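Local coordinates for protein restriction endonuclease AspBHI (Azoarcus sp., PDB 4OC8) that acts as a DNA modification-dependent restriction endonuclease, probably combining an N-terminal DNA-recognition region with a C-terminal nuclease of the PD-(D/E)XK superfamily, at residues A31-V35 with G131-R135; F46-R52 with R98-L103; L57-N63 with P121-T127; F108-H112 with A149-L153. One frame throughout, in Å; residues are numbered along the deposited sequence. Where two conformers were deposited one is given.

All four interactions fall within the N-terminal region assigned to the PUA clan. Interactions 1, 2 and 3 meet around its large mixed sheet: strand 122-127 of interaction 3 lies between strands 55-62 and 133-142, and strand 46-48 of interaction 2 borders 55-62. Centres of interactions 1 and 3, and of 2 and 3, are about 12 Å apart. Interactions 2 and 4 use the two ends of helix 100-113, their centres about 17 Å apart, whereas about 30 Å separates those of 1 and 4. Along the chain, interactions 2 and 3 nest inside the loop closed by interaction 1, and interaction 4 alternates with 1 and 3, so the region is closed by interleaved long-range contacts.

Interaction 1. Residues A31-V35 with G131-R135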
loop_
_atom_site.group_PDB
_atom_site.type_symbol
_atom_site.label_atom_id
_atom_site.label_comp_id
_atom_site.label_asym_id
_atom_site.label_seq_id
_atom_site.Cartn_x
_atom_site.Cartn_y
_atom_site.Cartn_z
ATOM N N ALA A 31 17.857 21.934 -35.330
ATOM C CA ALA A 31 16.611 21.386 -35.843
ATOM C C ALA A 31 15.946 20.494 -34.801
ATOM O O ALA A 31 16.567 19.573 -34.274
ATOM C CB ALA A 31 16.867 20.609 -37.120
ATOM N N ASP A 32 14.683 20.781 -34.505
ATOM C CA ASP A 32 13.901 19.969 -33.584
ATOM C C ASP A 32 13.459 18.690 -34.297
ATOM O O ASP A 32 12.854 18.753 -35.369
ATOM C CB ASP A 32 12.690 20.762 -33.087
ATOM C CG ASP A 32 11.890 20.021 -32.033
ATOM O OD1 ASP A 32 12.200 20.167 -30.832
ATOM O OD2 ASP A 32 10.941 19.301 -32.405
ATOM N N PRO A 33 13.767 17.524 -33.708
ATOM C CA PRO A 33 13.517 16.223 -34.343
ATOM C C PRO A 33 12.030 15.871 -34.435
ATOM O O PRO A 33 11.639 15.074 -35.291
ATOM C CB PRO A 33 14.240 15.244 -33.417
ATOM C CG PRO A 33 14.218 15.909 -32.095
ATOM C CD PRO A 33 14.358 17.376 -32.368
ATOM N N LEU A 34 11.215 16.466 -33.570
ATOM C CA LEU A 34 9.781 16.211 -33.587
ATOM C C LEU A 34 9.095 16.795 -34.821
ATOM O O LEU A 34 7.959 16.442 -35.123
ATOM C CB LEU A 34 9.109 16.734 -32.311
ATOM C CG LEU A 34 9.562 16.089 -31.000
ATOM C CD1 LEU A 34 8.654 16.491 -29.847
ATOM C CD2 LEU A 34 9.616 14.578 -31.138
ATOM N N VAL A 35 9.773 17.689 -35.532
ATOM C CA VAL A 35 9.195 18.240 -36.759
ATOM C C VAL A 35 9.187 17.220 -37.905
ATOM O O VAL A 35 8.130 16.954 -38.478
ATOM C CB VAL A 35 9.859 19.567 -37.195
ATOM C CG1 VAL A 35 8.969 20.300 -38.185
ATOM C CG2 VAL A 35 10.138 20.425 -35.981
ATOM N N GLY A 131 21.757 18.872 -25.972
ATOM C CA GLY A 131 21.277 19.717 -27.046
ATOM C C GLY A 131 19.768 19.588 -27.052
ATOM O O GLY A 131 19.125 19.791 -26.023
ATOM N N ARG A 132 19.197 19.226 -28.195
ATOM C CA ARG A 132 17.760 18.998 -28.276
ATOM C C ARG A 132 17.455 17.568 -28.729
ATOM O O ARG A 132 17.458 17.268 -29.923
ATOM C CB ARG A 132 17.112 20.011 -29.219
ATOM C CG ARG A 132 15.612 20.156 -29.054
ATOM C CD ARG A 132 15.080 21.263 -29.951
ATOM N NE ARG A 132 13.685 21.593 -29.665
ATOM C CZ ARG A 132 13.301 22.495 -28.767
ATOM N NH1 ARG A 132 14.207 23.156 -28.061
ATOM N NH2 ARG A 132 12.010 22.736 -28.572
ATOM N N THR A 133 17.206 16.683 -27.767
ATOM C CA THR A 133 16.886 15.289 -28.063
ATOM C C THR A 133 15.708 14.813 -27.223
ATOM O O THR A 133 15.478 15.310 -26.119
ATOM C CB THR A 133 18.068 14.355 -27.767
ATOM O OG1 THR A 133 18.246 14.250 -26.351
ATOM C CG2 THR A 133 19.341 14.877 -28.392
ATOM N N PHE A 134 14.970 13.837 -27.742
ATOM C CA PHE A 134 13.791 13.336 -27.047
ATOM C C PHE A 134 13.713 11.819 -27.076
ATOM O O PHE A 134 13.901 11.202 -28.113
ATOM C CB PHE A 134 12.523 13.913 -27.671
ATOM C CG PHE A 134 12.470 15.411 -27.660
ATOM C CD1 PHE A 134 13.034 16.145 -28.689
ATOM C CD2 PHE A 134 11.850 16.085 -26.624
ATOM C CE1 PHE A 134 12.985 17.523 -28.681
ATOM C CE2 PHE A 134 11.794 17.465 -26.614
ATOM C CZ PHE A 134 12.364 18.184 -27.644
ATOM N N ARG A 135 13.428 11.225 -25.925
ATOM C CA ARG A 135 13.135 9.805 -25.842
ATOM C C ARG A 135 11.620 9.598 -25.882
ATOM O O ARG A 135 10.888 10.121 -25.034
ATOM C CB ARG A 135 13.721 9.212 -24.558
ATOM C CG ARG A 135 13.504 7.719 -24.405
ATOM C CD ARG A 135 14.080 7.218 -23.095
ATOM N NE ARG A 135 15.515 7.468 -23.012
ATOM C CZ ARG A 135 16.448 6.563 -23.280
ATOM N NH1 ARG A 135 16.099 5.336 -23.639
ATOM N NH2 ARG A 135 17.731 6.880 -23.179
#
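Asp-32 meets Arg-132 in a salt bridge, OD1 to NE, with the carboxylate approaching the edge of the guanidinium while the two planes stand 61° apart. The modelled separation of 2.4 Å between Asp-32 OD1 and Arg-132 NE is doubtful at this resolution. Beside it, the Phe-134 ring is approached from two directions. Pro-33 sets CG against the edge of the ring, 3.6 Å from Phe-134 CD1, and Leu-34 CG stands over one face toward the rim, 4.2 Å from Phe-134 CD1. With CG opposite its carbonyl carbon (chi1 -58°), Phe-134 sets its ring against Pro-33 and Leu-34. The contact thus lays the turn before helix 34-37 on the start of strand 133-142, part of the large mixed sheet of the N-terminal, PUA-clan region. A serine in place of Phe-134 would probably leave Pro-33 and Leu-34 without their aromatic partner and open a gap at the start of helix 34-37. Further out, Asp-32 OD2 accepts a weak capping bond from Leu-34 N (3.1 Å) within its own segment, and also forms a salt bridge with Arg-47, whose guanidinium lies close to that of Arg-132; the carboxylate probably offsets both positive charges. On the sheet side, Phe-134 also rests against Phe-125 and Thr-127 of the neighbouring strand 122-127.

Interaction 2. Residues F46-R52 with R98-L103. With PO4 (phosphate ion), chain F; PO4 (phosphate ion), chain G.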
loop_
_atom_site.group_PDB
_atom_site.type_symbol
_atom_site.label_atom_id
_atom_site.label_comp_id
_atom_site.label_asym_id
_atom_site.label_seq_id
_atom_site.Cartn_x
_atom_site.Cartn_y
_atom_site.Cartn_z
ATOM N N PHE A 46 4.296 21.455 -24.899
ATOM C CA PHE A 46 3.241 20.636 -25.476
ATOM C C PHE A 46 2.925 21.172 -26.871
ATOM O O PHE A 46 2.812 22.380 -27.068
ATOM C CB PHE A 46 1.995 20.636 -24.592
ATOM C CG PHE A 46 1.272 21.944 -24.568
ATOM C CD1 PHE A 46 1.629 22.929 -23.664
ATOM C CD2 PHE A 46 0.231 22.191 -25.452
ATOM C CE1 PHE A 46 0.964 24.143 -23.638
ATOM C CE2 PHE A 46 -0.437 23.402 -25.435
ATOM C CZ PHE A 46 -0.066 24.382 -24.531
ATOM N N ARG A 47 2.802 20.271 -27.840
ATOM C CA ARG A 47 2.582 20.654 -29.230
ATOM C C ARG A 47 1.453 19.840 -29.835
ATOM O O ARG A 47 1.341 18.639 -29.582
ATOM C CB ARG A 47 3.851 20.432 -30.049
ATOM C CG ARG A 47 5.115 20.911 -29.372
ATOM C CD ARG A 47 6.334 20.552 -30.186
ATOM N NE ARG A 47 7.536 20.582 -29.365
ATOM C CZ ARG A 47 8.762 20.406 -29.836
ATOM N NH1 ARG A 47 8.948 20.192 -31.130
ATOM N NH2 ARG A 47 9.800 20.448 -29.015
ATOM N N TYR A 48 0.618 20.489 -30.640
ATOM C CA TYR A 48 -0.475 19.792 -31.306
ATOM C C TYR A 48 -0.524 20.084 -32.801
ATOM O O TYR A 48 0.144 20.989 -33.296
ATOM C CB TYR A 48 -1.822 20.133 -30.660
ATOM C CG TYR A 48 -2.134 21.608 -30.656
ATOM C CD1 TYR A 48 -2.784 22.208 -31.726
ATOM C CD2 TYR A 48 -1.773 22.404 -29.579
ATOM C CE1 TYR A 48 -3.062 23.559 -31.722
ATOM C CE2 TYR A 48 -2.048 23.751 -29.564
ATOM C CZ TYR A 48 -2.691 24.323 -30.636
ATOM O OH TYR A 48 -2.948 25.668 -30.614
ATOM N N ARG A 49 -1.315 19.289 -33.510
ATOM C CA ARG A 49 -1.627 19.551 -34.903
ATOM C C ARG A 49 -3.125 19.782 -35.006
ATOM O O ARG A 49 -3.888 19.330 -34.149
ATOM C CB ARG A 49 -1.181 18.392 -35.795
ATOM C CG ARG A 49 0.327 18.242 -35.881
ATOM C CD ARG A 49 0.736 17.284 -36.980
ATOM N NE ARG A 49 0.429 17.806 -38.309
ATOM C CZ ARG A 49 0.698 17.164 -39.442
ATOM N NH1 ARG A 49 1.282 15.974 -39.408
ATOM N NH2 ARG A 49 0.384 17.709 -40.610
ATOM N N GLY A 50 -3.543 20.493 -36.047
ATOM C CA GLY A 50 -4.927 20.905 -36.174
ATOM C C GLY A 50 -5.157 22.184 -35.393
ATOM O O GLY A 50 -4.228 22.968 -35.189
ATOM N N THR A 51 -6.392 22.394 -34.950
ATOM C CA THR A 51 -6.727 23.573 -34.166
ATOM C C THR A 51 -6.817 23.196 -32.697
ATOM O O THR A 51 -6.771 22.016 -32.364
ATOM C CB THR A 51 -8.069 24.171 -34.610
ATOM O OG1 THR A 51 -9.125 23.239 -34.347
ATOM C CG2 THR A 51 -8.036 24.488 -36.095
ATOM N N ARG A 52 -6.939 24.182 -31.814
ATOM C CA ARG A 52 -7.079 23.842 -30.411
ATOM C C ARG A 52 -8.479 23.303 -30.131
ATOM O O ARG A 52 -8.630 22.408 -29.302
ATOM C CB ARG A 52 -6.693 25.002 -29.485
ATOM C CG ARG A 52 -7.509 26.270 -29.630
ATOM C CD ARG A 52 -6.935 27.346 -28.724
ATOM N NE ARG A 52 -7.774 28.534 -28.662
ATOM C CZ ARG A 52 -8.870 28.630 -27.917
ATOM N NH1 ARG A 52 -9.263 27.600 -27.181
ATOM N NH2 ARG A 52 -9.577 29.751 -27.912
ATOM N N ARG A 98 -0.698 29.520 -24.427
ATOM C CA ARG A 98 -0.841 28.510 -25.479
ATOM C C ARG A 98 -1.998 27.530 -25.243
ATOM O O ARG A 98 -2.130 26.532 -25.948
ATOM C CB ARG A 98 0.477 27.759 -25.701
ATOM C CG ARG A 98 1.626 28.672 -26.088
ATOM C CD ARG A 98 2.890 27.891 -26.388
ATOM N NE ARG A 98 2.748 27.048 -27.570
ATOM C CZ ARG A 98 2.750 25.718 -27.551
ATOM N NH1 ARG A 98 2.894 25.064 -26.403
ATOM N NH2 ARG A 98 2.615 25.040 -28.682
ATOM N N PHE A 99 -2.823 27.831 -24.243
ATOM C CA PHE A 99 -4.083 27.122 -23.987
ATOM C C PHE A 99 -3.987 25.630 -23.639
ATOM O O PHE A 99 -4.935 24.886 -23.878
ATOM C CB PHE A 99 -5.057 27.310 -25.150
ATOM C CG PHE A 99 -5.185 28.730 -25.607
ATOM C CD1 PHE A 99 -6.048 29.602 -24.961
ATOM C CD2 PHE A 99 -4.450 29.194 -26.689
ATOM C CE1 PHE A 99 -6.170 30.917 -25.381
ATOM C CE2 PHE A 99 -4.561 30.504 -27.113
ATOM C CZ PHE A 99 -5.425 31.367 -26.459
ATOM N N GLY A 100 -2.867 25.197 -23.065
ATOM C CA GLY A 100 -2.699 23.805 -22.679
ATOM C C GLY A 100 -3.739 23.271 -21.706
ATOM O O GLY A 100 -4.197 22.127 -21.826
ATOM N N ASN A 101 -4.111 24.095 -20.733
ATOM C CA ASN A 101 -5.122 23.690 -19.775
ATOM C C ASN A 101 -6.475 23.516 -20.446
ATOM O O ASN A 101 -7.187 22.563 -20.144
ATOM C CB ASN A 101 -5.211 24.664 -18.595
ATOM C CG ASN A 101 -4.049 24.522 -17.628
ATOM O OD1 ASN A 101 -3.370 23.493 -17.596
ATOM N ND2 ASN A 101 -3.820 25.554 -16.826
ATOM N N GLN A 102 -6.826 24.427 -21.352
ATOM C CA GLN A 102 -8.074 24.309 -22.107
ATOM C C GLN A 102 -8.098 23.007 -22.909
ATOM O O GLN A 102 -9.109 22.307 -22.961
ATOM C CB GLN A 102 -8.258 25.495 -23.052
ATOM C CG GLN A 102 -9.423 26.400 -22.694
ATOM C CD GLN A 102 -10.736 25.646 -22.554
ATOM O OE1 GLN A 102 -11.520 25.910 -21.638
ATOM N NE2 GLN A 102 -10.986 24.707 -23.467
ATOM N N LEU A 103 -6.967 22.692 -23.529
ATOM C CA LEU A 103 -6.809 21.444 -24.251
ATOM C C LEU A 103 -7.054 20.247 -23.347
ATOM O O LEU A 103 -7.850 19.373 -23.683
ATOM C CB LEU A 103 -5.416 21.354 -24.870
ATOM C CG LEU A 103 -5.312 21.872 -26.301
ATOM C CD1 LEU A 103 -3.913 21.654 -26.842
ATOM C CD2 LEU A 103 -6.347 21.180 -27.177
HETATM P P PO4 F . 1.307 24.685 -31.937
HETATM O O1 PO4 F . -0.016 25.338 -31.618
HETATM O O2 PO4 F . 1.493 24.652 -33.437
HETATM O O3 PO4 F . 2.425 25.488 -31.311
HETATM O O4 PO4 F . 1.324 23.273 -31.395
HETATM P P PO4 G . 2.819 15.662 -42.985
HETATM O O1 PO4 G . 2.067 16.676 -43.817
HETATM O O2 PO4 G . 3.370 14.567 -43.873
HETATM O O3 PO4 G . 3.962 16.342 -42.265
HETATM O O4 PO4 G . 1.874 15.061 -41.970
#
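The Phe-46 ring carries the Arg-98 guanidinium over one face: NH1 lies 3.4 Å above the ring plane near its centre, a cation-pi contact with the two planes 43° apart. At the edge of that guanidinium lie Phe-46 O, in its plane, and O3 of a phosphate ion, probably from the crystallisation liquor. NH1 and NH2 of Arg-98 both donate to Phe-46 O, at 2.8 Å and 3.1 Å, and NH2 also to phosphate O3. A bend at chi3 (66°) brings the arginine back over the ring. Arg-52 lies flat on Phe-99, planes 14° apart, a tentative stack since a second conformer was deposited. Phe-99 is the N-cap residue of helix 100-113, and the contacts set the start of that helix against strand 46-48, at the border of the large mixed sheet. Deeper in, Leu-103 CD1 touches Tyr-48 CD2 at 3.6 Å. The phosphate joins the segments, accepting also from Tyr-48 N at O4 and lying over a face of the Tyr-48 ring.

Interaction 3. Residues L57-N63 with P121-T127; sequences LLVLTSN and PILVFTT
Val-59 CG1, set opposite the backbone N (chi1 174°), lies toward Phe-125 and rests against its CD1 at 3.7 Å, at the apolar centre of two parallel neighbouring strands in the mixed sheet of the N-terminal region. The strand axes run 23° apart. Through the sheet, on the face of Leu-58 and Val-124, Leu-60 CD1 packs against Ile-122 CG2 at 3.8 Å. Toward the start of the strands, Leu-57 divides its two methyls: CD1 meets Pro-121 CB at 3.7 Å, the two side chains crossing at about a right angle, and CD2 reaches Leu-123 CD1. Turning Leu-57 into a glycine would probably leave Pro-121 and Leu-123 without this shared partner and open a gap next to helix 182-189, whose Val-185 touches both leucines. The backbones are joined by the alternating bonds of a parallel pair. Leu-58 and Leu-60 each use both N and O, reaching the residues that flank their opposite numbers. At the polar end, Ser-62 OG turns to Asp-71, while Ser-62 O accepts from Thr-127 N at 2.9 Å.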
loop_
_atom_site.group_PDB
_atom_site.type_symbol
_atom_site.label_atom_id
_atom_site.label_comp_id
_atom_site.label_asym_id
_atom_site.label_seq_id
_atom_site.Cartn_x
_atom_site.Cartn_y
_atom_site.Cartn_z
ATOM N N LEU A 57 -3.816 15.675 -33.312
ATOM C CA LEU A 57 -2.754 14.932 -32.651
ATOM C C LEU A 57 -2.113 15.796 -31.566
ATOM O O LEU A 57 -1.925 16.993 -31.762
ATOM C CB LEU A 57 -1.700 14.533 -33.678
ATOM C CG LEU A 57 -0.650 13.538 -33.211
ATOM C CD1 LEU A 57 -1.043 12.135 -33.638
ATOM C CD2 LEU A 57 0.700 13.921 -33.765
ATOM N N LEU A 58 -1.778 15.197 -30.426
ATOM C CA LEU A 58 -1.168 15.950 -29.328
ATOM C C LEU A 58 0.161 15.360 -28.845
ATOM O O LEU A 58 0.233 14.190 -28.468
ATOM C CB LEU A 58 -2.144 16.086 -28.156
ATOM C CG LEU A 58 -1.574 16.769 -26.907
ATOM C CD1 LEU A 58 -1.020 18.137 -27.250
ATOM C CD2 LEU A 58 -2.612 16.878 -25.799
ATOM N N VAL A 59 1.207 16.183 -28.854
ATOM C CA VAL A 59 2.528 15.770 -28.384
ATOM C C VAL A 59 2.889 16.426 -27.045
ATOM O O VAL A 59 2.982 17.647 -26.953
ATOM C CB VAL A 59 3.617 16.124 -29.414
ATOM C CG1 VAL A 59 4.992 15.827 -28.857
ATOM C CG2 VAL A 59 3.394 15.364 -30.691
ATOM N N LEU A 60 3.088 15.616 -26.009
ATOM C CA LEU A 60 3.471 16.133 -24.695
ATOM C C LEU A 60 4.932 15.825 -24.402
ATOM O O LEU A 60 5.351 14.665 -24.452
ATOM C CB LEU A 60 2.602 15.526 -23.595
ATOM C CG LEU A 60 1.097 15.749 -23.707
ATOM C CD1 LEU A 60 0.367 15.055 -22.568
ATOM C CD2 LEU A 60 0.777 17.230 -23.730
ATOM N N THR A 61 5.707 16.863 -24.105
ATOM C CA THR A 61 7.105 16.670 -23.731
ATOM C C THR A 61 7.323 17.025 -22.263
ATOM O O THR A 61 6.589 17.828 -21.689
ATOM C CB THR A 61 8.068 17.486 -24.616
ATOM O OG1 THR A 61 8.097 18.847 -24.171
ATOM C CG2 THR A 61 7.633 17.433 -26.070
ATOM N N SER A 62 8.324 16.410 -21.651
ATOM C CA SER A 62 8.619 16.685 -20.256
ATOM C C SER A 62 10.111 16.565 -19.967
ATOM O O SER A 62 10.796 15.721 -20.535
ATOM C CB SER A 62 7.813 15.760 -19.348
ATOM O OG SER A 62 7.965 16.135 -17.992
ATOM N N ASN A 63 10.605 17.426 -19.083
ATOM C CA ASN A 63 12.016 17.445 -18.715
ATOM C C ASN A 63 12.308 16.457 -17.591
ATOM O O ASN A 63 13.382 15.854 -17.547
ATOM C CB ASN A 63 12.423 18.855 -18.279
ATOM C CG ASN A 63 13.922 19.079 -18.342
ATOM O OD1 ASN A 63 14.712 18.136 -18.267
ATOM N ND2 ASN A 63 14.323 20.336 -18.482
ATOM N N PRO A 121 -4.590 11.268 -30.586
ATOM C CA PRO A 121 -3.492 10.450 -30.064
ATOM C C PRO A 121 -2.496 11.306 -29.289
ATOM O O PRO A 121 -2.033 12.333 -29.789
ATOM C CB PRO A 121 -2.839 9.896 -31.333
ATOM C CG PRO A 121 -3.938 9.858 -32.322
ATOM C CD PRO A 121 -4.785 11.068 -32.032
ATOM N N ILE A 122 -2.184 10.885 -28.070
ATOM C CA ILE A 122 -1.234 11.593 -27.233
ATOM C C ILE A 122 0.121 10.910 -27.303
ATOM O O ILE A 122 0.265 9.764 -26.882
ATOM C CB ILE A 122 -1.717 11.648 -25.772
ATOM C CG1 ILE A 122 -2.991 12.490 -25.667
ATOM C CG2 ILE A 122 -0.634 12.213 -24.872
ATOM C CD1 ILE A 122 -4.222 11.703 -25.258
ATOM N N LEU A 123 1.109 11.614 -27.842
ATOM C CA LEU A 123 2.464 11.082 -27.941
ATOM C C LEU A 123 3.369 11.689 -26.878
ATOM O O LEU A 123 3.672 12.880 -26.919
ATOM C CB LEU A 123 3.052 11.355 -29.328
ATOM C CG LEU A 123 2.327 10.773 -30.546
ATOM C CD1 LEU A 123 3.080 11.129 -31.799
ATOM C CD2 LEU A 123 2.185 9.269 -30.426
ATOM N N VAL A 124 3.806 10.862 -25.936
ATOM C CA VAL A 124 4.652 11.309 -24.834
ATOM C C VAL A 124 6.145 11.245 -25.178
ATOM O O VAL A 124 6.641 10.222 -25.655
ATOM C CB VAL A 124 4.396 10.458 -23.576
ATOM C CG1 VAL A 124 5.202 10.980 -22.399
ATOM C CG2 VAL A 124 2.911 10.439 -23.249
ATOM N N PHE A 125 6.852 12.346 -24.936
ATOM C CA PHE A 125 8.305 12.382 -25.084
ATOM C C PHE A 125 8.934 12.956 -23.820
ATOM O O PHE A 125 8.328 13.789 -23.146
ATOM C CB PHE A 125 8.712 13.257 -26.270
ATOM C CG PHE A 125 8.374 12.676 -27.610
ATOM C CD1 PHE A 125 7.147 12.930 -28.202
ATOM C CD2 PHE A 125 9.294 11.894 -28.292
ATOM C CE1 PHE A 125 6.834 12.404 -29.446
ATOM C CE2 PHE A 125 8.989 11.364 -29.535
ATOM C CZ PHE A 125 7.759 11.621 -30.115
ATOM N N THR A 126 10.147 12.516 -23.496
ATOM C CA THR A 126 10.902 13.135 -22.406
ATOM C C THR A 126 12.269 13.590 -22.906
ATOM O O THR A 126 12.909 12.891 -23.676
ATOM C CB THR A 126 11.070 12.191 -21.190
ATOM O OG1 THR A 126 11.754 10.995 -21.587
ATOM C CG2 THR A 126 9.720 11.833 -20.601
ATOM N N THR A 127 12.718 14.762 -22.474
ATOM C CA THR A 127 13.993 15.291 -22.949
ATOM C C THR A 127 15.178 14.597 -22.289
ATOM O O THR A 127 15.209 14.439 -21.068
ATOM C CB THR A 127 14.118 16.797 -22.687
ATOM O OG1 THR A 127 14.227 17.028 -21.279
ATOM C CG2 THR A 127 12.909 17.537 -23.228
#

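Interaction 4. Residues F108-H112 with A149-L153. With PO4 (phosphate ion), chain H.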
loop_
_atom_site.group_PDB
_atom_site.type_symbol
_atom_site.label_atom_id
_atom_site.label_comp_id
_atom_site.label_asym_id
_atom_site.label_seq_id
_atom_site.Cartn_x
_atom_site.Cartn_y
_atom_site.Cartn_z
ATOM N N PHE A 108 -10.221 15.587 -21.614
ATOM C CA PHE A 108 -10.844 14.805 -20.544
ATOM C C PHE A 108 -12.368 14.899 -20.574
ATOM O O PHE A 108 -13.070 13.947 -20.210
ATOM C CB PHE A 108 -10.256 15.164 -19.176
ATOM C CG PHE A 108 -8.907 14.554 -18.939
ATOM C CD1 PHE A 108 -7.757 15.192 -19.374
ATOM C CD2 PHE A 108 -8.792 13.318 -18.324
ATOM C CE1 PHE A 108 -6.513 14.618 -19.184
ATOM C CE2 PHE A 108 -7.553 12.740 -18.129
ATOM C CZ PHE A 108 -6.413 13.390 -18.560
ATOM N N ASP A 109 -12.869 16.039 -21.043
ATOM C CA ASP A 109 -14.297 16.228 -21.278
ATOM C C ASP A 109 -14.797 15.187 -22.269
ATOM O O ASP A 109 -15.780 14.494 -22.009
ATOM C CB ASP A 109 -14.582 17.627 -21.830
ATOM C CG ASP A 109 -14.786 18.661 -20.739
ATOM O OD1 ASP A 109 -14.458 18.375 -19.565
ATOM O OD2 ASP A 109 -15.264 19.770 -21.065
ATOM N N TRP A 110 -14.107 15.085 -23.403
ATOM C CA TRP A 110 -14.479 14.148 -24.456
ATOM C C TRP A 110 -14.410 12.718 -23.955
ATOM O O TRP A 110 -15.376 11.968 -24.077
ATOM C CB TRP A 110 -13.575 14.318 -25.678
ATOM C CG TRP A 110 -13.857 15.555 -26.456
ATOM C CD1 TRP A 110 -15.057 16.188 -26.583
ATOM C CD2 TRP A 110 -12.911 16.330 -27.205
ATOM N NE1 TRP A 110 -14.921 17.306 -27.369
ATOM C CE2 TRP A 110 -13.614 17.415 -27.762
ATOM C CE3 TRP A 110 -11.543 16.209 -27.457
ATOM C CZ2 TRP A 110 -12.993 18.368 -28.566
ATOM C CZ3 TRP A 110 -10.929 17.162 -28.248
ATOM C CH2 TRP A 110 -11.653 18.227 -28.794
ATOM N N ALA A 111 -13.266 12.352 -23.386
ATOM C CA ALA A 111 -13.084 11.021 -22.825
ATOM C C ALA A 111 -14.193 10.651 -21.840
ATOM O O ALA A 111 -14.645 9.509 -21.813
ATOM C CB ALA A 111 -11.729 10.913 -22.160
ATOM N N HIS A 112 -14.643 11.617 -21.045
ATOM C CA HIS A 112 -15.656 11.329 -20.030
ATOM C C HIS A 112 -17.095 11.365 -20.528
ATOM O O HIS A 112 -17.976 10.752 -19.927
ATOM C CB HIS A 112 -15.481 12.240 -18.807
ATOM C CG HIS A 112 -14.456 11.736 -17.841
ATOM N ND1 HIS A 112 -14.795 11.073 -16.685
ATOM C CD2 HIS A 112 -13.104 11.749 -17.893
ATOM C CE1 HIS A 112 -13.690 10.716 -16.048
ATOM N NE2 HIS A 112 -12.654 11.112 -16.761
ATOM N N ALA A 149 -12.842 7.735 -11.311
ATOM C CA ALA A 149 -13.183 8.509 -12.502
ATOM C C ALA A 149 -12.890 9.990 -12.323
ATOM O O ALA A 149 -12.329 10.627 -13.217
ATOM C CB ALA A 149 -14.640 8.304 -12.868
ATOM N N THR A 150 -13.255 10.526 -11.160
ATOM C CA THR A 150 -13.150 11.957 -10.900
ATOM C C THR A 150 -11.725 12.451 -10.670
ATOM O O THR A 150 -11.480 13.657 -10.672
ATOM C CB THR A 150 -14.002 12.374 -9.693
ATOM O OG1 THR A 150 -13.702 11.519 -8.585
ATOM C CG2 THR A 150 -15.480 12.266 -10.020
ATOM N N GLU A 151 -10.788 11.532 -10.484
ATOM C CA GLU A 151 -9.440 11.919 -10.082
ATOM C C GLU A 151 -8.397 11.865 -11.199
ATOM O O GLU A 151 -7.199 11.884 -10.926
ATOM C CB GLU A 151 -8.985 11.076 -8.884
ATOM C CG GLU A 151 -9.742 11.385 -7.592
ATOM C CD GLU A 151 -9.290 10.533 -6.417
ATOM O OE1 GLU A 151 -8.644 9.487 -6.645
ATOM O OE2 GLU A 151 -9.583 10.913 -5.262
ATOM N N ASP A 152 -8.843 11.805 -12.451
ATOM C CA ASP A 152 -7.902 11.712 -13.569
ATOM C C ASP A 152 -7.421 13.076 -14.074
ATOM O O ASP A 152 -6.343 13.190 -14.655
ATOM C CB ASP A 152 -8.464 10.854 -14.714
ATOM C CG ASP A 152 -9.743 11.419 -15.314
ATOM O OD1 ASP A 152 -10.423 12.239 -14.656
ATOM O OD2 ASP A 152 -10.073 11.022 -16.453
ATOM N N LEU A 153 -8.223 14.109 -13.855
ATOM C CA LEU A 153 -7.799 15.469 -14.145
ATOM C C LEU A 153 -8.237 16.374 -13.001
ATOM O O LEU A 153 -9.432 16.622 -12.828
ATOM C CB LEU A 153 -8.402 15.961 -15.458
ATOM C CG LEU A 153 -8.061 17.422 -15.765
ATOM C CD1 LEU A 153 -6.608 17.550 -16.216
ATOM C CD2 LEU A 153 -9.010 18.015 -16.791
HETATM P P PO4 H . -17.460 10.852 -14.118
HETATM O O1 PO4 H . -17.716 10.739 -15.605
HETATM O O2 PO4 H . -16.065 11.404 -13.921
HETATM O O3 PO4 H . -18.478 11.774 -13.479
HETATM O O4 PO4 H . -17.585 9.491 -13.474
#
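His-112 and Asp-152 reach toward one another from the two segments, joining helix 100-113 to the loop that leads from strand 133-142 into strand 153-160 by a histidine-carboxylate hydrogen bond. NE2 of His-112 donates to Asp-152 OD2 at 2.6 Å, meeting it on the syn side. Asp-152 CG lies between its backbone N and carbonyl carbon (chi1 61°), which turns the carboxylate to His-112. The oxygen lies in the plane of the imidazole; NE2 stands somewhat out of the carboxylate plane, and the two planes are 63° apart. The same oxygen also lies at the edge of the Phe-108 ring, 3.2 Å from CD2, and here ring and carboxylate are almost perpendicular. Leu-153 approaches that ring differently: its CB sits over one face in a CH-pi contact, 3.9 Å from the centroid, with CD2 carrying the packing back to Phe-108 CB. Phe-172 meets the Phe-108 ring edge-to-face. Beyond the imidazole lies a phosphate ion, probably from the crystallisation liquor, which also takes hydrogen bonds from Lys-158 and Thr-159 of the third subunit, so the contact sits at a subunit interface of the tetramer. His-112 ND1 donates to phosphate O1 at 3.1 Å, in a nearly straight bond of 173° at the hydrogen.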